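Local structure of enolase from the environmental genome shotgun sequencing of the Sargasso Sea (2QGY) at residues F340-F345 with G361-E366; F36-I41 with S306-A311; I170-D175 with L197-A202; I179-V184 with K215-F220; Q6-G11 with D114-L119. The protein is of unknown function but belongs to the enolase superfamily, binds magnesium, and probably acts on a carboxylate substrate by abstracting the proton next to the carboxylate. One frame throughout, in Å; residues are numbered along the deposited sequence.

Contact 1. Residues F340-F345 with G361-E366; sequences FCELPF and GIVIHE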
# COMPACT_ATOMS: atom_id res chain seq x y z
N PHE A 340 -9.08 -0.44 -29.47
CA PHE A 340 -9.46 -1.79 -29.07
C PHE A 340 -10.85 -1.87 -28.42
O PHE A 340 -11.33 -2.95 -28.16
CB PHE A 340 -8.38 -2.40 -28.15
CG PHE A 340 -8.21 -1.64 -26.85
CD1 PHE A 340 -9.01 -1.94 -25.75
CD2 PHE A 340 -7.26 -0.63 -26.75
CE1 PHE A 340 -8.85 -1.23 -24.55
CE2 PHE A 340 -7.09 0.08 -25.56
CZ PHE A 340 -7.90 -0.22 -24.46
N CYS A 341 -11.48 -0.73 -28.14
CA CYS A 341 -12.77 -0.75 -27.43
C CYS A 341 -13.77 0.14 -28.16
O CYS A 341 -13.45 1.27 -28.48
CB CYS A 341 -12.62 -0.25 -25.98
SG CYS A 341 -14.15 -0.25 -24.98
N GLU A 342 -14.97 -0.39 -28.41
CA GLU A 342 -16.08 0.45 -28.88
C GLU A 342 -16.67 1.10 -27.64
O GLU A 342 -17.50 0.52 -26.94
CB GLU A 342 -17.11 -0.40 -29.66
CG GLU A 342 -16.53 -0.96 -30.96
CD GLU A 342 -17.38 -2.05 -31.67
OE1 GLU A 342 -16.80 -2.74 -32.54
OE2 GLU A 342 -18.59 -2.24 -31.36
N LEU A 343 -16.17 2.29 -27.32
CA LEU A 343 -16.42 2.88 -26.00
C LEU A 343 -17.89 2.98 -25.64
O LEU A 343 -18.71 3.34 -26.50
CB LEU A 343 -15.79 4.28 -25.89
CG LEU A 343 -14.29 4.39 -26.17
CD1 LEU A 343 -13.84 5.83 -25.92
CD2 LEU A 343 -13.49 3.41 -25.32
N PRO A 344 -18.25 2.64 -24.38
CA PRO A 344 -19.67 2.61 -24.00
C PRO A 344 -20.24 3.98 -23.57
O PRO A 344 -21.25 4.05 -22.87
CB PRO A 344 -19.66 1.64 -22.83
CG PRO A 344 -18.37 1.87 -22.16
CD PRO A 344 -17.37 2.25 -23.26
N PHE A 345 -19.59 5.06 -24.00
CA PHE A 345 -20.07 6.39 -23.72
C PHE A 345 -19.65 7.31 -24.86
O PHE A 345 -18.72 6.99 -25.60
CB PHE A 345 -19.49 6.89 -22.38
CG PHE A 345 -17.99 6.87 -22.33
CD1 PHE A 345 -17.25 7.97 -22.75
CD2 PHE A 345 -17.31 5.74 -21.85
CE1 PHE A 345 -15.82 7.95 -22.72
CE2 PHE A 345 -15.90 5.72 -21.81
CZ PHE A 345 -15.16 6.83 -22.25
N GLY A 361 -20.98 -2.36 -20.28
CA GLY A 361 -21.18 -2.12 -21.72
C GLY A 361 -19.90 -2.25 -22.54
O GLY A 361 -19.79 -1.66 -23.61
N ILE A 362 -18.95 -3.05 -22.05
CA ILE A 362 -17.64 -3.17 -22.70
C ILE A 362 -17.72 -4.08 -23.94
O ILE A 362 -18.20 -5.21 -23.87
CB ILE A 362 -16.54 -3.63 -21.71
CG1 ILE A 362 -16.38 -2.59 -20.59
CG2 ILE A 362 -15.22 -3.94 -22.42
CD1 ILE A 362 -15.89 -1.25 -21.05
N VAL A 363 -17.22 -3.55 -25.05
CA VAL A 363 -17.05 -4.31 -26.28
C VAL A 363 -15.60 -4.13 -26.68
O VAL A 363 -15.21 -3.07 -27.15
CB VAL A 363 -17.97 -3.77 -27.41
CG1 VAL A 363 -17.72 -4.52 -28.74
CG2 VAL A 363 -19.45 -3.89 -27.02
N ILE A 364 -14.78 -5.16 -26.46
CA ILE A 364 -13.34 -5.07 -26.74
C ILE A 364 -12.93 -6.10 -27.79
O ILE A 364 -13.36 -7.25 -27.73
CB ILE A 364 -12.50 -5.21 -25.45
CG1 ILE A 364 -12.44 -3.87 -24.70
CG2 ILE A 364 -11.06 -5.65 -25.72
CD1 ILE A 364 -11.84 -4.04 -23.31
N HIS A 365 -12.11 -5.65 -28.73
CA HIS A 365 -11.53 -6.50 -29.75
C HIS A 365 -10.23 -7.05 -29.20
O HIS A 365 -9.19 -6.37 -29.22
CB HIS A 365 -11.31 -5.70 -31.02
CG HIS A 365 -12.58 -5.22 -31.66
ND1 HIS A 365 -13.05 -5.76 -32.84
CD2 HIS A 365 -13.47 -4.27 -31.29
CE1 HIS A 365 -14.18 -5.15 -33.17
NE2 HIS A 365 -14.46 -4.24 -32.24
N GLU A 366 -10.29 -8.27 -28.69
CA GLU A 366 -9.19 -8.82 -27.90
C GLU A 366 -7.92 -9.02 -28.72
O GLU A 366 -6.83 -8.95 -28.18
CB GLU A 366 -9.59 -10.13 -27.25
CG GLU A 366 -10.60 -9.95 -26.15
CD GLU A 366 -11.15 -11.24 -25.58
OE1 GLU A 366 -10.40 -12.24 -25.45
OE2 GLU A 366 -12.34 -11.24 -25.25
O HOH W 1 -17.38 -0.90 -24.88
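The imidazole of His365 and the carboxylate of Glu342 are joined by a straight hydrogen bond, His365 NE2 to Glu342 OE1 at 2.8 Å, with 168° at the hydrogen. The oxygen lies in the plane of the imidazole, yet the ring nitrogen approaches the carboxylate from above its plane, the two planes being 48° apart. Glu342 reaches this position with its chain extended beyond CG, and its other oxygen, OE2, rests 3.6 Å from Val363 CG1. Behind this pair the backbones run nearly antiparallel and make a single beta bridge between Cys341 and Ile364, flanked by His365 N to Phe340 O (2.9 Å) and Glu342 N to Val363 O (3.0 Å). Both segments are connections late in the chain of the barrel domain, one leading into the hairpin of strands 345-348 and 351-354, the other following it. Next to the bridge, toward Gly361, one water donates to Glu342 O and Gly361 O and accepts from Val363 N. Apolar contacts accompany the bridge: Ile364 CG1 sits 3.8 Å from Cys341 CB and meets the edge of the Phe340 ring at CD1 (4.1 Å). Pro344 CB lies 3.4 Å from Gly361 O, and Trp50 of strand 48-53 packs on Ile362 and Ile364.

Contact 2. Residues F36-I41 with S306-A311; sequences FIIIKI and SMSVSA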
# COMPACT_ATOMS: atom_id res chain seq x y z
N PHE A 36 -1.55 -0.07 -19.25
CA PHE A 36 -2.82 -0.36 -18.59
C PHE A 36 -2.88 -1.86 -18.25
O PHE A 36 -2.23 -2.66 -18.91
CB PHE A 36 -3.99 0.02 -19.51
CG PHE A 36 -3.93 1.44 -20.03
CD1 PHE A 36 -3.87 2.51 -19.15
CD2 PHE A 36 -3.95 1.70 -21.39
CE1 PHE A 36 -3.86 3.84 -19.63
CE2 PHE A 36 -3.93 3.00 -21.88
CZ PHE A 36 -3.88 4.07 -21.00
N ILE A 37 -3.66 -2.20 -17.23
CA ILE A 37 -3.86 -3.58 -16.79
C ILE A 37 -5.36 -3.81 -16.89
O ILE A 37 -6.12 -3.31 -16.09
CB ILE A 37 -3.40 -3.78 -15.33
CG1 ILE A 37 -1.92 -3.36 -15.19
CG2 ILE A 37 -3.70 -5.23 -14.87
CD1 ILE A 37 -1.42 -3.28 -13.70
N ILE A 38 -5.75 -4.59 -17.88
CA ILE A 38 -7.16 -4.85 -18.14
C ILE A 38 -7.38 -6.35 -18.00
O ILE A 38 -6.56 -7.12 -18.46
CB ILE A 38 -7.52 -4.38 -19.53
CG1 ILE A 38 -7.37 -2.84 -19.58
CG2 ILE A 38 -8.95 -4.78 -19.87
CD1 ILE A 38 -7.62 -2.21 -20.90
N ILE A 39 -8.45 -6.76 -17.31
CA ILE A 39 -8.71 -8.19 -17.10
C ILE A 39 -10.08 -8.60 -17.63
O ILE A 39 -11.00 -7.79 -17.73
CB ILE A 39 -8.56 -8.60 -15.60
CG1 ILE A 39 -9.82 -8.25 -14.79
CG2 ILE A 39 -7.32 -7.93 -14.98
CD1 ILE A 39 -9.76 -8.81 -13.35
N LYS A 40 -10.21 -9.88 -17.97
CA LYS A 40 -11.51 -10.43 -18.29
C LYS A 40 -11.63 -11.74 -17.51
O LYS A 40 -10.75 -12.59 -17.60
CB LYS A 40 -11.64 -10.71 -19.79
CG LYS A 40 -13.06 -11.06 -20.15
CD LYS A 40 -13.25 -11.43 -21.64
CE LYS A 40 -12.97 -12.88 -21.91
NZ LYS A 40 -13.21 -13.13 -23.39
N ILE A 41 -12.71 -11.87 -16.76
CA ILE A 41 -13.03 -13.06 -15.97
C ILE A 41 -14.24 -13.69 -16.65
O ILE A 41 -15.16 -12.98 -17.03
CB ILE A 41 -13.37 -12.67 -14.51
CG1 ILE A 41 -12.09 -12.25 -13.75
CG2 ILE A 41 -14.11 -13.80 -13.79
CD1 ILE A 41 -12.30 -11.88 -12.29
N SER A 306 -7.04 3.52 -18.64
CA SER A 306 -7.61 3.57 -20.01
C SER A 306 -8.95 4.26 -20.00
O SER A 306 -9.62 4.32 -18.98
CB SER A 306 -7.78 2.19 -20.61
OG SER A 306 -9.07 1.67 -20.31
N MET A 307 -9.37 4.76 -21.17
CA MET A 307 -10.69 5.36 -21.27
C MET A 307 -11.73 4.32 -21.68
O MET A 307 -12.81 4.67 -22.19
CB MET A 307 -10.70 6.61 -22.20
CG MET A 307 -9.92 7.88 -21.69
SD MET A 307 -10.67 8.61 -20.22
CE MET A 307 -9.60 7.94 -18.93
N SER A 308 -11.43 3.04 -21.43
CA SER A 308 -12.34 1.94 -21.70
C SER A 308 -12.99 1.47 -20.40
O SER A 308 -13.95 2.08 -19.93
CB SER A 308 -11.63 0.81 -22.49
OG SER A 308 -10.58 0.15 -21.77
N VAL A 309 -12.44 0.42 -19.79
CA VAL A 309 -13.10 -0.26 -18.63
C VAL A 309 -13.16 0.66 -17.39
O VAL A 309 -14.24 0.89 -16.83
CB VAL A 309 -12.40 -1.62 -18.28
CG1 VAL A 309 -13.09 -2.29 -17.14
CG2 VAL A 309 -12.41 -2.56 -19.51
N SER A 310 -12.02 1.21 -16.99
CA SER A 310 -12.00 2.18 -15.86
C SER A 310 -12.92 3.37 -16.09
O SER A 310 -13.69 3.74 -15.18
CB SER A 310 -10.59 2.69 -15.63
OG SER A 310 -9.74 1.66 -15.18
N ALA A 311 -12.87 3.97 -17.27
CA ALA A 311 -13.75 5.13 -17.52
C ALA A 311 -15.23 4.74 -17.40
O ALA A 311 -16.02 5.49 -16.83
CB ALA A 311 -13.45 5.83 -18.89
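Phe36 lays one face of its ring over Ser306 where the antiparallel sheet of the N-terminal domain meets the start of helix 309-320 in the barrel domain, an interface between the two domains of the enolase-superfamily fold. The aromatic contact is a CH-pi interaction: Ser306 CB stands 3.9 Å from the Phe36 ring centroid, only 10° off the normal. Ser306 CA also lies over the centre of the ring, and Ser306 N comes down over the same face, 3.3 Å from CE1 of Phe36. The aliphatic packing is made by Ile38, which reaches Val309 through CG2, 4.1 Å from Val309 CG2, while its CD1 extends toward the two serine hydroxyls. No hydrogen bond links the strand to the helix start; the polar bonds run within 306-311. Ser306 OG accepts from Ser308 N at 2.9 Å, forming an ST turn just ahead of the helix, and also bonds to Glu52 of strand 48-53, which ties this turn to the same sheet. Ser308 OG, held between its own backbone N and carbonyl carbon (chi1 65°), donates to Ser306 OG at 2.6 Å and touches Ile38 CD1 at 3.9 Å.

Contact 3. Residues I170-D175 with L197-A202; sequences IYPMLD and LMLDLA. With MG (magnesium ion), chain C.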
# COMPACT_ATOMS: atom_id res chain seq x y z
N ILE A 170 -4.88 21.64 -15.02
CA ILE A 170 -3.47 21.82 -15.38
C ILE A 170 -2.53 21.58 -14.20
O ILE A 170 -2.97 21.48 -13.03
CB ILE A 170 -3.23 23.24 -15.94
CG1 ILE A 170 -3.64 24.28 -14.90
CG2 ILE A 170 -4.02 23.45 -17.27
CD1 ILE A 170 -3.16 25.69 -15.18
N TYR A 171 -1.24 21.46 -14.50
CA TYR A 171 -0.21 21.24 -13.51
C TYR A 171 0.74 22.44 -13.53
O TYR A 171 1.72 22.45 -14.28
CB TYR A 171 0.55 19.93 -13.80
CG TYR A 171 -0.26 18.67 -13.58
CD1 TYR A 171 0.04 17.80 -12.53
CD2 TYR A 171 -1.30 18.34 -14.43
CE1 TYR A 171 -0.73 16.61 -12.32
CE2 TYR A 171 -2.06 17.18 -14.23
CZ TYR A 171 -1.77 16.34 -13.17
OH TYR A 171 -2.51 15.18 -13.00
N PRO A 172 0.43 23.47 -12.71
CA PRO A 172 1.05 24.79 -12.84
C PRO A 172 2.35 24.98 -12.06
O PRO A 172 2.95 26.05 -12.15
CB PRO A 172 -0.05 25.71 -12.31
CG PRO A 172 -0.64 24.90 -11.17
CD PRO A 172 -0.59 23.45 -11.64
N MET A 173 2.81 23.98 -11.30
CA MET A 173 4.06 24.19 -10.55
C MET A 173 5.27 24.00 -11.45
O MET A 173 5.72 22.88 -11.70
CB MET A 173 4.16 23.29 -9.30
CG MET A 173 3.03 23.53 -8.29
SD MET A 173 2.81 25.22 -7.59
CE MET A 173 3.82 25.15 -6.13
N LEU A 174 5.80 25.13 -11.91
CA LEU A 174 6.91 25.14 -12.87
C LEU A 174 8.19 25.64 -12.20
O LEU A 174 8.29 25.66 -10.97
CB LEU A 174 6.54 25.98 -14.10
CG LEU A 174 5.16 25.72 -14.73
CD1 LEU A 174 4.88 26.67 -15.87
CD2 LEU A 174 4.99 24.26 -15.21
N ASP A 175 9.16 26.08 -13.01
CA ASP A 175 10.50 26.38 -12.49
C ASP A 175 10.54 27.34 -11.31
O ASP A 175 11.35 27.17 -10.41
CB ASP A 175 11.43 26.88 -13.60
CG ASP A 175 12.11 25.75 -14.34
OD1 ASP A 175 11.74 24.57 -14.09
OD2 ASP A 175 13.01 26.04 -15.17
N LEU A 197 -11.32 25.91 -13.92
CA LEU A 197 -9.91 25.65 -14.11
C LEU A 197 -9.39 25.00 -12.83
O LEU A 197 -9.27 25.65 -11.79
CB LEU A 197 -9.13 26.93 -14.44
CG LEU A 197 -7.62 26.83 -14.57
CD1 LEU A 197 -7.21 25.92 -15.75
CD2 LEU A 197 -7.02 28.24 -14.74
N MET A 198 -9.10 23.71 -12.91
CA MET A 198 -8.49 23.04 -11.75
C MET A 198 -6.98 22.95 -11.79
O MET A 198 -6.37 22.87 -12.86
CB MET A 198 -9.16 21.70 -11.41
CG MET A 198 -10.19 21.08 -12.31
SD MET A 198 -11.54 21.92 -13.17
CE MET A 198 -12.92 20.85 -12.94
N LEU A 199 -6.36 22.99 -10.61
CA LEU A 199 -4.92 23.07 -10.51
C LEU A 199 -4.44 21.87 -9.71
O LEU A 199 -4.83 21.69 -8.56
CB LEU A 199 -4.48 24.39 -9.83
CG LEU A 199 -4.94 25.75 -10.42
CD1 LEU A 199 -4.33 26.94 -9.63
CD2 LEU A 199 -4.60 25.88 -11.90
N ASP A 200 -3.61 21.06 -10.34
CA ASP A 200 -3.03 19.93 -9.67
C ASP A 200 -1.62 20.27 -9.29
O ASP A 200 -0.74 20.36 -10.14
CB ASP A 200 -3.10 18.66 -10.56
CG ASP A 200 -2.78 17.40 -9.78
OD1 ASP A 200 -2.01 17.47 -8.80
OD2 ASP A 200 -3.30 16.32 -10.15
N LEU A 201 -1.39 20.51 -8.00
CA LEU A 201 -0.04 20.84 -7.52
C LEU A 201 0.90 19.65 -7.39
O LEU A 201 2.12 19.84 -7.28
CB LEU A 201 -0.09 21.59 -6.19
CG LEU A 201 -0.99 22.83 -6.16
CD1 LEU A 201 -0.65 23.72 -4.92
CD2 LEU A 201 -0.93 23.61 -7.45
N ALA A 202 0.36 18.43 -7.38
CA ALA A 202 1.18 17.22 -7.47
C ALA A 202 2.19 17.08 -6.31
O ALA A 202 3.32 16.62 -6.50
CB ALA A 202 1.89 17.16 -8.84
MG MG C . -3.74 14.57 -9.28
O HOH W 2 -4.46 14.10 -11.23
O HOH W 3 1.83 21.27 -10.79
O HOH W 4 -2.43 15.10 -7.77
O HOH W 5 -2.10 13.65 -10.01
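Tyr171 and Asp200 lie side by side, ring and carboxylate stacked with their planes 21° apart. Asp200 CB makes a CH-pi contact 3.7 Å from the Tyr171 ring centroid, offset toward the rim. With CG anti to its backbone N (chi1 -168°), Asp200 carries its carboxylate toward the magnesium ion, which OD2 binds at 2.0 Å; Glu226 and Glu252 are the other protein ligands. Tyr171 OH serves as a second-shell group, 2.8 Å from a water (water 2) that also coordinates the metal. Another metal-bound water donates to Asp200 OD1 at 2.6 Å.

The tightly packed part lies behind this site. Ile170 pairs in parallel with Leu199, fixed by Ile170 N to Met198 O and by a nearly straight bond from Asp200 N to Ile170 O (2.8 Å, 178°). Ile170 CG1 presses on Leu199 CD2 at 3.5 Å, and Pro172 CG touches Leu199 CB and Leu201 CD2. The contact loosens toward Met173 and Ala202, where water 3 bridges Met173 N and Asp200 O and Ala202 CB lies 4.2 Å from Tyr171 CD1, at the edge of the ring. Adjacent parallel strands 168-170 and 197-200 of the barrel are thus joined, with Pro172 touching both Val184 of helix 177-191 and Phe213 of helix 207-217.

Contact 4. Residues I179-V184 with K215-F220; sequences ISIQFV and KEVSSF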
# COMPACT_ATOMS: atom_id res chain seq x y z
N ILE A 179 6.94 32.09 -13.06
CA ILE A 179 6.72 31.30 -14.27
C ILE A 179 5.40 30.48 -14.11
O ILE A 179 4.58 30.40 -15.03
CB ILE A 179 7.96 30.41 -14.59
CG1 ILE A 179 9.13 31.30 -15.09
CG2 ILE A 179 7.62 29.35 -15.61
CD1 ILE A 179 10.50 30.59 -15.17
N SER A 180 5.20 29.93 -12.92
CA SER A 180 3.97 29.19 -12.56
C SER A 180 2.72 30.06 -12.70
O SER A 180 1.72 29.65 -13.30
CB SER A 180 4.07 28.66 -11.13
OG SER A 180 5.19 27.80 -10.98
N ILE A 181 2.79 31.27 -12.16
CA ILE A 181 1.67 32.22 -12.22
C ILE A 181 1.37 32.70 -13.65
O ILE A 181 0.21 32.74 -14.07
CB ILE A 181 1.87 33.41 -11.22
CG1 ILE A 181 1.87 32.91 -9.78
CG2 ILE A 181 0.82 34.49 -11.42
CD1 ILE A 181 0.50 32.37 -9.27
N GLN A 182 2.43 33.05 -14.40
CA GLN A 182 2.33 33.40 -15.82
C GLN A 182 1.58 32.34 -16.60
O GLN A 182 0.71 32.65 -17.42
CB GLN A 182 3.71 33.59 -16.46
CG GLN A 182 4.13 35.04 -16.58
CD GLN A 182 2.97 35.95 -16.94
OE1 GLN A 182 2.41 35.87 -18.04
NE2 GLN A 182 2.58 36.82 -15.99
N PHE A 183 1.92 31.09 -16.32
CA PHE A 183 1.24 29.96 -16.91
C PHE A 183 -0.26 29.96 -16.59
O PHE A 183 -1.07 29.81 -17.50
CB PHE A 183 1.91 28.66 -16.49
CG PHE A 183 1.29 27.44 -17.11
CD1 PHE A 183 0.98 27.40 -18.47
CD2 PHE A 183 0.98 26.33 -16.32
CE1 PHE A 183 0.39 26.28 -19.04
CE2 PHE A 183 0.39 25.21 -16.88
CZ PHE A 183 0.09 25.17 -18.24
N VAL A 184 -0.62 30.15 -15.32
CA VAL A 184 -2.05 30.17 -14.95
C VAL A 184 -2.76 31.34 -15.64
O VAL A 184 -3.88 31.20 -16.13
CB VAL A 184 -2.28 30.20 -13.40
CG1 VAL A 184 -3.75 30.19 -13.09
CG2 VAL A 184 -1.61 29.00 -12.72
N LYS A 215 -1.18 31.91 -2.58
CA LYS A 215 -1.46 33.31 -2.25
C LYS A 215 -1.58 34.15 -3.54
O LYS A 215 -2.45 35.02 -3.65
CB LYS A 215 -0.36 33.85 -1.34
CG LYS A 215 -0.72 35.14 -0.62
CD LYS A 215 0.27 35.39 0.52
CE LYS A 215 -0.34 36.33 1.58
NZ LYS A 215 0.48 36.38 2.85
N GLU A 216 -0.75 33.85 -4.53
CA GLU A 216 -0.77 34.60 -5.78
C GLU A 216 -1.80 34.09 -6.79
O GLU A 216 -2.20 34.82 -7.71
CB GLU A 216 0.63 34.61 -6.41
CG GLU A 216 1.72 35.15 -5.49
CD GLU A 216 1.53 36.62 -5.14
OE1 GLU A 216 1.03 37.37 -6.02
OE2 GLU A 216 1.88 37.02 -4.00
N VAL A 217 -2.23 32.84 -6.65
CA VAL A 217 -3.08 32.24 -7.69
C VAL A 217 -4.57 32.48 -7.44
O VAL A 217 -5.37 32.31 -8.36
CB VAL A 217 -2.79 30.72 -7.90
CG1 VAL A 217 -3.54 29.87 -6.86
CG2 VAL A 217 -3.17 30.30 -9.32
N SER A 218 -4.92 32.92 -6.23
CA SER A 218 -6.34 33.01 -5.85
C SER A 218 -7.15 33.93 -6.77
O SER A 218 -8.35 33.71 -6.98
CB SER A 218 -6.53 33.36 -4.36
OG SER A 218 -5.71 34.45 -3.95
N SER A 219 -6.51 34.96 -7.34
CA SER A 219 -7.22 35.91 -8.20
C SER A 219 -7.66 35.33 -9.55
O SER A 219 -8.55 35.89 -10.21
CB SER A 219 -6.42 37.20 -8.43
OG SER A 219 -5.07 36.93 -8.79
N PHE A 220 -7.07 34.19 -9.93
CA PHE A 220 -7.46 33.51 -11.15
C PHE A 220 -8.63 32.54 -10.92
O PHE A 220 -9.01 31.79 -11.82
CB PHE A 220 -6.26 32.80 -11.78
CG PHE A 220 -5.12 33.73 -12.10
CD1 PHE A 220 -5.22 34.63 -13.15
CD2 PHE A 220 -3.97 33.72 -11.32
CE1 PHE A 220 -4.19 35.52 -13.42
CE2 PHE A 220 -2.92 34.60 -11.61
CZ PHE A 220 -3.03 35.49 -12.66
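Ile181 and Val184, one turn apart on helix 177-191, face a segment that passes from the last turn of helix 207-217 into a 3-10 turn at 218-220. The backbones approach most closely at Ile181 and Val217, whose CA atoms are 6.6 Å apart, and Phe220 N to Val217 O (3.0 Å) closes the 3-10 turn. No hydrogen bond crosses between the segments; the contact is made by aliphatic and aromatic carbons. Ile181 divides its two branches. CG2, anti to the backbone N, meets the Phe220 ring at CE2 (3.7 Å), while CD1, at the end of the other branch, touches Glu216 CB at 3.6 Å and Val217 CB at 3.9 Å. The Ile181 and Glu216 side chains cross at about a right angle, and the carboxylate end of Glu216 turns away, leaving its CB to make the contact. Val184 likewise sends CG1 anti to its backbone N (chi1 -179°), placing it 3.8 Å from Val217 CG2 and 3.9 Å from Phe220 CB. Successive helices on the outside of the barrel are joined in this way: Phe213 of helix 207-217 also packs on Ile181 and Val184, Arg188 of helix 177-191 bonds to Phe220 O, and Phe183 turns to helix 150-162.

Contact 5. Residues Q6-G11 with D114-L119; sequences QDISIG and DISGKL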
# COMPACT_ATOMS: atom_id res chain seq x y z
N GLN A 6 -25.39 -6.68 -4.38
CA GLN A 6 -24.08 -7.26 -4.14
C GLN A 6 -24.19 -8.75 -3.76
O GLN A 6 -23.20 -9.47 -3.71
CB GLN A 6 -23.26 -6.42 -3.15
CG GLN A 6 -23.88 -6.23 -1.82
CD GLN A 6 -23.26 -5.06 -1.07
OE1 GLN A 6 -22.91 -4.02 -1.66
NE2 GLN A 6 -23.13 -5.22 0.24
N ASP A 7 -25.43 -9.20 -3.54
CA ASP A 7 -25.73 -10.60 -3.25
C ASP A 7 -26.03 -11.44 -4.47
O ASP A 7 -26.34 -12.64 -4.33
CB ASP A 7 -26.95 -10.69 -2.34
CG ASP A 7 -26.64 -10.29 -0.93
OD1 ASP A 7 -25.47 -10.46 -0.51
OD2 ASP A 7 -27.58 -9.80 -0.26
N ILE A 8 -26.01 -10.83 -5.65
CA ILE A 8 -26.28 -11.56 -6.90
C ILE A 8 -25.34 -12.76 -7.00
O ILE A 8 -24.13 -12.61 -6.88
CB ILE A 8 -26.12 -10.63 -8.11
CG1 ILE A 8 -27.20 -9.55 -8.09
CG2 ILE A 8 -26.13 -11.45 -9.42
CD1 ILE A 8 -27.01 -8.44 -9.13
N SER A 9 -25.89 -13.96 -7.19
CA SER A 9 -25.06 -15.14 -7.26
C SER A 9 -24.36 -15.23 -8.62
O SER A 9 -25.01 -15.19 -9.66
CB SER A 9 -25.85 -16.43 -6.99
OG SER A 9 -24.94 -17.52 -6.98
N ILE A 10 -23.04 -15.32 -8.56
CA ILE A 10 -22.19 -15.37 -9.75
C ILE A 10 -21.77 -16.82 -10.02
O ILE A 10 -21.65 -17.22 -11.18
CB ILE A 10 -20.94 -14.43 -9.58
CG1 ILE A 10 -21.36 -12.96 -9.66
CG2 ILE A 10 -19.83 -14.75 -10.59
CD1 ILE A 10 -20.28 -11.97 -9.22
N GLY A 11 -21.51 -17.58 -8.96
CA GLY A 11 -21.08 -18.97 -9.09
C GLY A 11 -19.57 -19.11 -9.15
O GLY A 11 -18.86 -18.18 -8.76
N ASP A 114 -19.57 -6.12 -13.43
CA ASP A 114 -19.93 -6.21 -14.85
C ASP A 114 -20.78 -7.48 -15.02
O ASP A 114 -21.88 -7.47 -15.63
CB ASP A 114 -18.64 -6.30 -15.69
CG ASP A 114 -18.89 -6.15 -17.20
OD1 ASP A 114 -19.89 -5.53 -17.60
OD2 ASP A 114 -18.05 -6.62 -18.00
N ILE A 115 -20.26 -8.57 -14.49
CA ILE A 115 -20.94 -9.90 -14.53
C ILE A 115 -22.33 -9.77 -13.89
O ILE A 115 -23.34 -10.16 -14.50
CB ILE A 115 -20.10 -10.99 -13.84
CG1 ILE A 115 -18.91 -11.33 -14.74
CG2 ILE A 115 -20.97 -12.30 -13.53
CD1 ILE A 115 -17.73 -12.02 -14.05
N SER A 116 -22.37 -9.21 -12.70
CA SER A 116 -23.65 -9.00 -11.98
C SER A 116 -24.66 -8.19 -12.78
O SER A 116 -25.86 -8.53 -12.82
CB SER A 116 -23.40 -8.38 -10.60
OG SER A 116 -22.69 -9.33 -9.82
N GLY A 117 -24.18 -7.15 -13.45
CA GLY A 117 -25.00 -6.37 -14.37
C GLY A 117 -25.55 -7.22 -15.51
O GLY A 117 -26.73 -7.09 -15.90
N LYS A 118 -24.69 -8.07 -16.06
CA LYS A 118 -25.09 -8.96 -17.15
C LYS A 118 -26.09 -10.01 -16.71
O LYS A 118 -26.98 -10.37 -17.49
CB LYS A 118 -23.87 -9.62 -17.82
CG LYS A 118 -23.11 -8.63 -18.71
CD LYS A 118 -21.76 -9.15 -19.19
CE LYS A 118 -20.99 -8.02 -19.87
NZ LYS A 118 -19.51 -8.27 -20.10
N LEU A 119 -25.93 -10.53 -15.50
CA LEU A 119 -26.89 -11.50 -14.95
C LEU A 119 -28.30 -10.91 -14.73
O LEU A 119 -29.32 -11.61 -14.86
CB LEU A 119 -26.33 -12.12 -13.68
CG LEU A 119 -25.13 -13.05 -13.89
CD1 LEU A 119 -24.51 -13.41 -12.57
CD2 LEU A 119 -25.56 -14.33 -14.64
O HOH W 6 -22.79 -10.28 -7.05
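Ile8 and Ile10 belong to an irregular N-terminal segment that passes helix 99-120, coming closest at Ile8 and Ser116, whose CA atoms are 6.3 Å apart. Ile8 puts CD1 3.9 Å from Ser116 CB, while its CG2, anti to the backbone N, lies 4.0 Å from Leu119 CD1. Ile8 and Leu119 lie alongside each other, pointing opposite ways. The same Leu119 methyl closes on the backbone, 3.4 Å from Ser9 O. Ile10 crosses Ile115 at about a right angle, CG1 touching Ile115 CG2 at 3.9 Å, and its CD1 packs 3.6 Å from Ser116 OG. Placed anti to its carbonyl carbon (chi1 -66°), the Ser116 hydroxyl is bonded to Leu112 O one turn back in the helix. It also accepts from a water at 2.9 Å, and that water donates to Ile8 O at 2.7 Å; this bridge supplies a polar link where no direct hydrogen bond joins the segments. The contact joins the chain leading into strand 13-21 to the last turns of helix 99-120, a long helix of the N-terminal domain. Ile82 of helix 82-93 packs on Ser116, Thr43 of strand 37-43 touches both Ile10 and Ile115, and Ile41 of that strand also packs on Ile115.

Overall arrangement
Contact 2 spans the two domains; contact 1, in the C-terminal domain, and contact 5, on the N-terminal-domain side, flank it. The centres of contacts 1 and 2 are about 10 Å apart, linked by a salt bridge from Glu366 to Lys40, while Ile41 on Ile115 joins contacts 2 and 5, which cross along the chain. Contacts 3 and 4, also about 10 Å apart between centres, share helix 177-191, strand 197-200 and helix 207-217; both are nested inside the loop closed by contact 2 and close before contact 1 opens. Contact 3, which carries the metal ligand Asp200 at the end of a barrel strand, has its centre about 27 Å from that of contact 2, so the interdomain contact is separate from the metal-site half of the barrel.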